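Local coordinates for protein TetR family transcription regulator (Marinobacter aquaeolei, PDB 3PAS) that probably binds DNA as a dimeric, all-helical TetR-family regulator and controls transcription from its target sites, at residues E83-Q88 / T153-P158; I68-D73 / W89-R94; V18-D23 / A35-L40. All coordinates share one frame; numbering follows the deposited sequence. Where two conformers were deposited one is given.

Contact 1. Residues E83-Q88 / T153-P158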
loop_
_atom_site.group_PDB
_atom_site.type_symbol
_atom_site.label_atom_id
_atom_site.label_comp_id
_atom_site.label_asym_id
_atom_site.label_seq_id
_atom_site.Cartn_x
_atom_site.Cartn_y
_atom_site.Cartn_z
ATOM N N GLU B 83 3.677 -24.529 5.241
ATOM C CA GLU B 83 2.364 -24.740 5.910
ATOM C C GLU B 83 2.123 -23.754 7.016
ATOM O O GLU B 83 0.992 -23.296 7.223
ATOM C CB GLU B 83 2.197 -26.187 6.461
ATOM C CG GLU B 83 1.773 -27.150 5.399
ATOM C CD GLU B 83 0.387 -26.743 4.838
ATOM O OE1 GLU B 83 0.360 -26.380 3.647
ATOM O OE2 GLU B 83 -0.618 -26.740 5.599
ATOM N N GLY B 84 3.178 -23.417 7.756
ATOM C CA GLY B 84 3.064 -22.457 8.819
ATOM C C GLY B 84 2.681 -21.079 8.264
ATOM O O GLY B 84 1.833 -20.384 8.807
ATOM N N LEU B 85 3.311 -20.680 7.179
ATOM C CA LEU B 85 3.036 -19.384 6.590
ATOM C C LEU B 85 1.643 -19.384 5.955
ATOM O O LEU B 85 0.929 -18.374 6.005
ATOM C CB LEU B 85 4.109 -19.018 5.558
ATOM C CG LEU B 85 5.507 -18.711 6.129
ATOM C CD1 LEU B 85 6.515 -18.620 4.970
ATOM C CD2 LEU B 85 5.469 -17.433 6.967
ATOM N N ARG B 86 1.231 -20.518 5.372
ATOM C CA ARG B 86 -0.075 -20.625 4.772
ATOM C C ARG B 86 -1.170 -20.517 5.857
ATOM O O ARG B 86 -2.193 -19.802 5.683
ATOM C CB ARG B 86 -0.219 -21.944 4.005
ATOM C CG ARG B 86 -1.522 -22.088 3.262
ATOM C CD ARG B 86 -1.570 -23.409 2.491
ATOM N NE ARG B 86 -1.823 -24.476 3.422
ATOM C CZ ARG B 86 -3.022 -24.772 3.911
ATOM N NH1 ARG B 86 -4.086 -24.074 3.544
ATOM N NH2 ARG B 86 -3.156 -25.779 4.783
ATOM N N ARG B 87 -0.969 -21.180 7.006
ATOM C CA ARG B 87 -1.990 -21.090 8.054
ATOM C C ARG B 87 -2.079 -19.685 8.586
ATOM O O ARG B 87 -3.144 -19.172 8.800
ATOM C CB ARG B 87 -1.699 -22.015 9.207
ATOM C CG ARG B 87 -1.827 -23.433 8.841
ATOM C CD ARG B 87 -1.293 -24.321 9.954
ATOM N NE ARG B 87 -1.849 -25.674 9.856
ATOM C CZ ARG B 87 -2.977 -26.085 10.448
ATOM N NH1 ARG B 87 -3.717 -25.274 11.216
ATOM N NH2 ARG B 87 -3.371 -27.330 10.255
ATOM N N GLN B 88 -0.938 -19.072 8.847
ATOM C CA GLN B 88 -0.832 -17.693 9.368
ATOM C C GLN B 88 -1.522 -16.723 8.418
ATOM O O GLN B 88 -2.169 -15.794 8.824
ATOM C CB GLN B 88 0.643 -17.308 9.477
ATOM C CG GLN B 88 0.962 -15.802 9.295
ATOM C CD GLN B 88 2.074 -15.652 8.285
ATOM O OE1 GLN B 88 1.864 -15.801 7.051
ATOM N NE2 GLN B 88 3.300 -15.438 8.799
ATOM N N THR B 153 7.046 -7.002 1.725
ATOM C CA THR B 153 6.315 -6.522 0.547
ATOM C C THR B 153 5.489 -7.579 -0.158
ATOM O O THR B 153 4.343 -7.282 -0.580
ATOM C CB THR B 153 7.308 -5.848 -0.462
ATOM O OG1 THR B 153 7.917 -4.733 0.217
ATOM C CG2 THR B 153 6.610 -5.353 -1.750
ATOM N N PHE B 154 6.035 -8.790 -0.264
ATOM C CA PHE B 154 5.398 -9.846 -1.020
ATOM C C PHE B 154 4.651 -10.903 -0.189
ATOM O O PHE B 154 3.869 -11.639 -0.756
ATOM C CB PHE B 154 6.392 -10.558 -1.957
ATOM C CG PHE B 154 6.810 -9.692 -3.121
ATOM C CD1 PHE B 154 5.987 -9.558 -4.206
ATOM C CD2 PHE B 154 7.973 -8.920 -3.065
ATOM C CE1 PHE B 154 6.310 -8.721 -5.275
ATOM C CE2 PHE B 154 8.311 -8.041 -4.126
ATOM C CZ PHE B 154 7.491 -7.951 -5.248
HETATM N N MSE B 155 4.931 -10.994 1.101
HETATM C CA MSE B 155 4.300 -12.011 1.984
HETATM C C MSE B 155 3.334 -11.439 3.049
HETATM O O MSE B 155 2.406 -12.125 3.454
HETATM C CB MSE B 155 5.343 -12.913 2.632
HETATM C CG MSE B 155 4.844 -14.067 3.553
HETATM SE SE MSE B 155 3.507 -15.252 2.841
HETATM C CE MSE B 155 4.705 -16.279 1.646
ATOM N N PHE B 156 3.519 -10.210 3.499
ATOM C CA PHE B 156 2.602 -9.648 4.522
ATOM C C PHE B 156 1.735 -8.514 4.019
ATOM O O PHE B 156 0.502 -8.506 4.189
ATOM C CB PHE B 156 3.428 -9.273 5.738
ATOM C CG PHE B 156 4.147 -10.447 6.313
ATOM C CD1 PHE B 156 3.484 -11.332 7.149
ATOM C CD2 PHE B 156 5.461 -10.727 5.950
ATOM C CE1 PHE B 156 4.141 -12.443 7.645
ATOM C CE2 PHE B 156 6.117 -11.831 6.460
ATOM C CZ PHE B 156 5.447 -12.686 7.309
ATOM N N ARG B 157 2.348 -7.581 3.308
ATOM C CA ARG B 157 1.605 -6.444 2.823
ATOM C C ARG B 157 0.463 -6.812 1.915
ATOM O O ARG B 157 -0.547 -6.142 1.937
ATOM C CB ARG B 157 2.538 -5.482 2.074
ATOM C CG ARG B 157 1.918 -4.188 1.662
ATOM C CD ARG B 157 1.605 -3.409 2.913
ATOM N NE ARG B 157 1.176 -2.064 2.620
ATOM C CZ ARG B 157 0.767 -1.213 3.550
ATOM N NH1 ARG B 157 0.719 -1.580 4.833
ATOM N NH2 ARG B 157 0.389 -0.005 3.189
ATOM N N PRO B 158 0.593 -7.888 1.115
ATOM C CA PRO B 158 -0.573 -8.119 0.239
ATOM C C PRO B 158 -1.873 -8.492 0.974
ATOM O O PRO B 158 -2.955 -8.308 0.397
ATOM C CB PRO B 158 -0.115 -9.262 -0.694
ATOM C CG PRO B 158 1.394 -9.118 -0.705
ATOM C CD PRO B 158 1.754 -8.682 0.714
#

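Contact 2. Residues I68-D73 / W89-R94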
loop_
_atom_site.group_PDB
_atom_site.type_symbol
_atom_site.label_atom_id
_atom_site.label_comp_id
_atom_site.label_asym_id
_atom_site.label_seq_id
_atom_site.Cartn_x
_atom_site.Cartn_y
_atom_site.Cartn_z
ATOM N N ILE B 68 -0.368 -10.566 16.321
ATOM C CA ILE B 68 0.871 -11.386 16.346
ATOM C C ILE B 68 0.601 -12.720 17.021
ATOM O O ILE B 68 0.995 -13.783 16.509
ATOM C CB ILE B 68 2.011 -10.661 17.082
ATOM C CG1 ILE B 68 2.431 -9.445 16.237
ATOM C CG2 ILE B 68 3.167 -11.639 17.410
ATOM C CD1 ILE B 68 3.426 -8.508 16.918
ATOM N N ASP B 69 -0.059 -12.703 18.182
ATOM C CA ASP B 69 -0.326 -13.961 18.890
ATOM C C ASP B 69 -1.177 -14.968 18.088
ATOM O O ASP B 69 -0.886 -16.169 18.115
ATOM C CB ASP B 69 -0.952 -13.717 20.248
ATOM C CG ASP B 69 -0.038 -12.942 21.172
ATOM O OD1 ASP B 69 1.177 -12.810 20.875
ATOM O OD2 ASP B 69 -0.541 -12.410 22.186
ATOM N N ALA B 70 -2.220 -14.483 17.407
ATOM C CA ALA B 70 -3.037 -15.306 16.541
ATOM C C ALA B 70 -2.210 -15.863 15.396
ATOM O O ALA B 70 -2.339 -17.033 15.058
ATOM C CB ALA B 70 -4.240 -14.513 15.965
ATOM N N ALA B 71 -1.383 -15.025 14.795
ATOM C CA ALA B 71 -0.507 -15.453 13.709
ATOM C C ALA B 71 0.492 -16.516 14.177
ATOM O O ALA B 71 0.685 -17.491 13.469
ATOM C CB ALA B 71 0.245 -14.257 13.038
ATOM N N LEU B 72 1.126 -16.312 15.343
ATOM C CA LEU B 72 2.114 -17.251 15.902
ATOM C C LEU B 72 1.486 -18.607 16.228
ATOM O O LEU B 72 2.108 -19.665 16.028
ATOM C CB LEU B 72 2.742 -16.707 17.184
ATOM C CG LEU B 72 3.711 -15.543 17.117
ATOM C CD1 LEU B 72 4.146 -15.124 18.563
ATOM C CD2 LEU B 72 4.886 -15.883 16.262
ATOM N N ASP B 73 0.260 -18.554 16.741
ATOM C CA ASP B 73 -0.477 -19.729 17.097
ATOM C C ASP B 73 -0.727 -20.560 15.832
ATOM O O ASP B 73 -0.516 -21.776 15.803
ATOM C CB ASP B 73 -1.786 -19.339 17.748
ATOM C CG ASP B 73 -2.660 -20.545 18.047
ATOM O OD1 ASP B 73 -2.289 -21.285 18.952
ATOM O OD2 ASP B 73 -3.688 -20.757 17.377
ATOM N N TRP B 89 -1.317 -16.953 7.135
ATOM C CA TRP B 89 -1.900 -16.097 6.071
ATOM C C TRP B 89 -3.390 -16.114 6.115
ATOM O O TRP B 89 -4.029 -15.054 6.105
ATOM C CB TRP B 89 -1.397 -16.512 4.706
ATOM C CG TRP B 89 -2.066 -15.914 3.523
ATOM C CD1 TRP B 89 -3.288 -16.225 3.024
ATOM C CD2 TRP B 89 -1.531 -14.895 2.670
ATOM N NE1 TRP B 89 -3.563 -15.446 1.935
ATOM C CE2 TRP B 89 -2.486 -14.638 1.685
ATOM C CE3 TRP B 89 -0.314 -14.197 2.641
ATOM C CZ2 TRP B 89 -2.281 -13.707 0.652
ATOM C CZ3 TRP B 89 -0.105 -13.300 1.649
ATOM C CH2 TRP B 89 -1.109 -13.049 0.638
ATOM N N HIS B 90 -3.956 -17.307 6.171
ATOM C CA HIS B 90 -5.402 -17.461 6.292
ATOM C C HIS B 90 -5.909 -16.801 7.567
ATOM O O HIS B 90 -6.945 -16.151 7.537
ATOM C CB HIS B 90 -5.861 -18.942 6.238
ATOM C CG HIS B 90 -6.004 -19.493 4.847
ATOM N ND1 HIS B 90 -7.207 -19.513 4.160
ATOM C CD2 HIS B 90 -5.094 -20.065 4.032
ATOM C CE1 HIS B 90 -7.016 -20.079 2.979
ATOM N NE2 HIS B 90 -5.734 -20.404 2.871
ATOM N N THR B 91 -5.219 -16.977 8.703
ATOM C CA THR B 91 -5.696 -16.368 9.978
ATOM C C THR B 91 -5.661 -14.807 9.920
ATOM O O THR B 91 -6.632 -14.133 10.264
ATOM C CB THR B 91 -4.858 -16.873 11.153
ATOM O OG1 THR B 91 -5.068 -18.282 11.240
ATOM C CG2 THR B 91 -5.290 -16.179 12.423
ATOM N N LEU B 92 -4.586 -14.268 9.371
ATOM C CA LEU B 92 -4.438 -12.811 9.219
ATOM C C LEU B 92 -5.484 -12.218 8.250
ATOM O O LEU B 92 -6.062 -11.156 8.497
ATOM C CB LEU B 92 -3.067 -12.453 8.738
ATOM C CG LEU B 92 -1.893 -12.485 9.738
ATOM C CD1 LEU B 92 -0.547 -12.398 8.991
ATOM C CD2 LEU B 92 -1.985 -11.478 10.823
ATOM N N PHE B 93 -5.738 -12.921 7.175
ATOM C CA PHE B 93 -6.690 -12.452 6.185
ATOM C C PHE B 93 -8.075 -12.422 6.845
ATOM O O PHE B 93 -8.808 -11.447 6.678
ATOM C CB PHE B 93 -6.644 -13.351 4.958
ATOM C CG PHE B 93 -7.111 -12.675 3.697
ATOM C CD1 PHE B 93 -8.421 -12.287 3.561
ATOM C CD2 PHE B 93 -6.258 -12.506 2.618
ATOM C CE1 PHE B 93 -8.865 -11.702 2.409
ATOM C CE2 PHE B 93 -6.683 -11.889 1.494
ATOM C CZ PHE B 93 -8.003 -11.511 1.359
ATOM N N ARG B 94 -8.414 -13.457 7.633
ATOM C CA ARG B 94 -9.699 -13.506 8.314
ATOM C C ARG B 94 -9.831 -12.419 9.362
ATOM O O ARG B 94 -10.898 -11.847 9.519
ATOM C CB ARG B 94 -9.916 -14.865 8.970
ATOM C CG ARG B 94 -10.154 -15.947 7.962
ATOM C CD ARG B 94 -10.278 -17.339 8.604
ATOM N NE ARG B 94 -10.871 -18.268 7.636
ATOM C CZ ARG B 94 -11.960 -19.012 7.822
ATOM N NH1 ARG B 94 -12.625 -19.033 8.981
ATOM N NH2 ARG B 94 -12.376 -19.765 6.818
#

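Contact 3. Residues V18-D23 / A35-L40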
loop_
_atom_site.group_PDB
_atom_site.type_symbol
_atom_site.label_atom_id
_atom_site.label_comp_id
_atom_site.label_asym_id
_atom_site.label_seq_id
_atom_site.Cartn_x
_atom_site.Cartn_y
_atom_site.Cartn_z
ATOM N N VAL B 18 -8.945 2.225 19.200
ATOM C CA VAL B 18 -8.938 1.592 17.851
ATOM C C VAL B 18 -10.033 2.179 16.933
ATOM O O VAL B 18 -9.715 2.620 15.844
ATOM C CB VAL B 18 -9.127 0.080 17.903
ATOM C CG1 VAL B 18 -9.337 -0.483 16.433
ATOM C CG2 VAL B 18 -7.920 -0.585 18.599
ATOM N N ARG B 19 -11.292 2.232 17.389
ATOM C CA ARG B 19 -12.378 2.752 16.574
ATOM C C ARG B 19 -12.275 4.209 16.196
ATOM O O ARG B 19 -12.450 4.560 15.008
ATOM C CB ARG B 19 -13.765 2.509 17.216
ATOM C CG ARG B 19 -14.108 1.060 17.393
ATOM C CD ARG B 19 -15.582 0.867 17.757
ATOM N NE ARG B 19 -16.011 1.654 18.906
ATOM C CZ ARG B 19 -15.819 1.323 20.182
ATOM N NH1 ARG B 19 -15.187 0.212 20.496
ATOM N NH2 ARG B 19 -16.269 2.110 21.144
ATOM N N GLU B 20 -11.970 5.066 17.178
ATOM C CA GLU B 20 -11.927 6.487 16.948
ATOM C C GLU B 20 -10.757 6.876 16.054
ATOM O O GLU B 20 -10.915 7.699 15.129
ATOM C CB GLU B 20 -11.919 7.236 18.278
ATOM C CG GLU B 20 -13.193 7.096 19.041
ATOM C CD GLU B 20 -14.375 7.758 18.340
ATOM O OE1 GLU B 20 -14.298 8.977 18.084
ATOM O OE2 GLU B 20 -15.373 7.048 18.070
ATOM N N VAL B 21 -9.590 6.292 16.294
ATOM C CA VAL B 21 -8.424 6.622 15.471
ATOM C C VAL B 21 -8.607 6.041 14.058
ATOM O O VAL B 21 -8.298 6.726 13.045
ATOM C CB VAL B 21 -7.119 6.170 16.098
ATOM C CG1 VAL B 21 -5.946 6.339 15.095
ATOM C CG2 VAL B 21 -6.860 6.948 17.419
ATOM N N ALA B 22 -9.108 4.799 13.982
ATOM C CA ALA B 22 -9.313 4.189 12.670
ATOM C C ALA B 22 -10.294 5.068 11.889
ATOM O O ALA B 22 -10.103 5.287 10.713
ATOM C CB ALA B 22 -9.810 2.699 12.783
ATOM N N ASP B 23 -11.332 5.566 12.527
ATOM C CA ASP B 23 -12.302 6.415 11.829
ATOM C C ASP B 23 -11.885 7.857 11.554
ATOM O O ASP B 23 -12.195 8.387 10.475
ATOM C CB ASP B 23 -13.600 6.487 12.593
ATOM C CG ASP B 23 -14.403 5.185 12.541
ATOM O OD1 ASP B 23 -13.952 4.182 11.936
ATOM O OD2 ASP B 23 -15.488 5.199 13.145
ATOM N N ALA B 35 -13.104 8.336 25.696
ATOM C CA ALA B 35 -13.901 8.013 26.901
ATOM C C ALA B 35 -15.433 7.879 26.545
ATOM O O ALA B 35 -16.128 6.886 26.907
ATOM C CB ALA B 35 -13.674 9.062 27.989
ATOM N N LYS B 36 -15.915 8.853 25.796
ATOM C CA LYS B 36 -17.311 8.883 25.370
ATOM C C LYS B 36 -17.639 7.631 24.523
ATOM O O LYS B 36 -18.630 6.937 24.773
ATOM C CB LYS B 36 -17.580 10.172 24.608
ATOM C CG LYS B 36 -19.047 10.510 24.462
ATOM C CD LYS B 36 -19.268 11.848 23.735
ATOM C CE LYS B 36 -19.005 13.057 24.650
ATOM N NZ LYS B 36 -19.802 14.259 24.239
ATOM N N ALA B 37 -16.763 7.303 23.585
ATOM C CA ALA B 37 -16.945 6.138 22.757
ATOM C C ALA B 37 -16.955 4.864 23.582
ATOM O O ALA B 37 -17.630 3.923 23.229
ATOM C CB ALA B 37 -15.917 6.085 21.700
ATOM N N ALA B 38 -16.170 4.816 24.660
ATOM C CA ALA B 38 -16.155 3.716 25.563
ATOM C C ALA B 38 -17.337 3.679 26.554
ATOM O O ALA B 38 -17.425 2.755 27.316
ATOM C CB ALA B 38 -14.809 3.711 26.370
ATOM N N GLY B 39 -18.152 4.724 26.640
ATOM C CA GLY B 39 -19.239 4.791 27.637
ATOM C C GLY B 39 -18.799 5.101 29.061
ATOM O O GLY B 39 -19.505 4.764 30.034
ATOM N N LEU B 40 -17.650 5.757 29.201
ATOM C CA LEU B 40 -17.037 6.002 30.503
ATOM C C LEU B 40 -16.497 7.420 30.620
ATOM O O LEU B 40 -16.422 8.138 29.661
ATOM C CB LEU B 40 -15.914 4.975 30.717
ATOM C CG LEU B 40 -16.360 3.516 30.719
ATOM C CD1 LEU B 40 -15.134 2.583 30.580
ATOM C CD2 LEU B 40 -17.202 3.191 31.991
#

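Contact 1. Residues E83-Q88 / T153-P158
Leu85 and the selenomethionine Met155 make the apolar part of this contact, Leu85 CD1 lying 4.5 Å from Met155 CE. Their backbones stand well apart, with 8.8 Å between Leu85 CA and Met155 CA, and both side chains start out toward the opposite helix. Met155 extends first with CG anti to the backbone N (chi1 -178°), then folds at the next two torsions to bring its methyl to the leucine. Beside this pair the amide end of Gln88 meets the rim of the Phe156 ring, Gln88 CD being 3.9 Å from Phe156 CE1; the amide is probably modelled turned over, so which of its atoms faces the ring is doubtful. Met155 CG lies over one face of the same ring, offset toward its rim. Trp186, Phe75 and Leu130 pack on Leu85, Trp89 and Val189 on Met155, and both residues are buried. The other side of helix 81-98 is more polar: Arg86 turns away and holds Glu83 side-on, Arg86 NE bonding Glu83 OE1 at 2.9 Å and Arg86 NH2 bonding Glu83 OE2 at 2.8 Å, while its NH1 pairs with Glu179. Looser still is exposed Arg87, farther round. Helix 148-167 has a wide pi-type turn at 153-156 and a kink at Pro158. Helices packed side chain to side chain like this belong to the all-helical C-terminal domain of TetR-family proteins.

Contact 2. Residues I68-D73 / W89-R94
Ala70 and Thr91 face each other where helices 52-76 and 81-98 come close, with Ala70 CB 4.1 Å from the methyl Thr91 CG2. The same methyl also sits 4.0 Å from the backbone atom Ala70 O, a van der Waals approach, so one threonine carbon meets both the side chain and the backbone of the alanine. Small side chains allow the backbones to draw near: Ala71 CA and Thr91 CA are 6.5 Å apart. A second apolar touch joins Ala71 CB to Leu92 CD2 at 4.2 Å. The alanine methyl and the leucine both set out obliquely to the facing helix, but the leucine then bends inward. Its CG is anti to the carbonyl carbon (chi1 -77°) and its CD1 anti to CA (chi2 167°), which leaves the other branch, CD2, to reach the alanine. Leu92 also packs on Ile159 of helix 148-167, and Ile95, one turn on from Thr91, extends the apolar patch over Ala70.

No hydrogen bond joins the two segments directly, and the polar bonds lie at their margins. In Thr91, OG1 lies beside the backbone N (chi1 -63°), which leaves the methyl CG2 anti to that N and facing Ala70. The hydroxyl is bonded to Arg87 O of its own helix and also to Ser74 OG, linking the two helices just beyond segment 68-73.

A propanediol molecule, probably from the crystallisation liquor, lies near Ala70. Two consecutive long helices meeting through alanine and threonine, with larger residues filling in around them, form a helix-helix crossing within the all-helical fold of a TetR-family subunit.

Contact 3. Residues V18-D23 / A35-L40
Glu20 and Arg19, neighbours on helix 5-24, both reach across to Ala37 in the last turn of helix 31-37, one by carbon packing and the other by its charged tip. For the packing part, the Glu20 chain lies against the Ala37 methyl: Glu20 CG is 3.9 Å and Glu20 OE2 3.8 Å from Ala37 CB. The bend of the glutamate at chi2 (-66°) folds the carboxylate back toward its own backbone, so CG and OE2 both lie against the alanine methyl. Backbone separation is moderate here, 7.7 Å between Glu20 CA and Ala37 CA.

The polar part belongs to Arg19. Its chain is kinked at chi3 (-53°) and carries the guanidinium to the carbonyl of Ala37, where Ala37 O lies at the edge of the group, near its plane, 3.1 Å from Arg19 NH2. A positive charge near the C-terminal end of a helix would probably be favourable, because of the partial negative charge there. An acetate ion, probably from the crystallisation liquor, also sits close to Arg19.

The helix ends in a Schellman motif. Gly39 takes a positive phi (76°), and two backbone bonds turn back into the last turn, from Leu40 N to Ala35 O at 3.0 Å and from Gly39 N to Lys36 O at 2.9 Å.

This surface contact packs the first helix of the predicted helix-turn-helix against helix 5-24, which also supplies Phe13 and Ala16 to Ala38. On the other side of helix 5-24, Val18 packs against helix 52-76, and Val21 against helices 52-76 and 100-110.

How the contacts relate
From the N terminus, contact 3 comes first: it closes the short loop between helices 5-24 and 31-37 and is complete before the others open. Contact 2 then brings helix 52-76 to helix 81-98, closing across the turn between them. Contact 1 opens inside that span, at 83-88, and ends only at 153-158, so contacts 1 and 2 cross along the chain. They share helix 81-98 and touch, Met155 and Pro158 resting on Trp89, with centres about 9 Å apart. Contact 3, whose segment 35-40 belongs to the predicted DNA-binding motif, lies about 25 Å from contact 2 and 31 Å from contact 1, centre to centre; helix 52-76 connects the two regions.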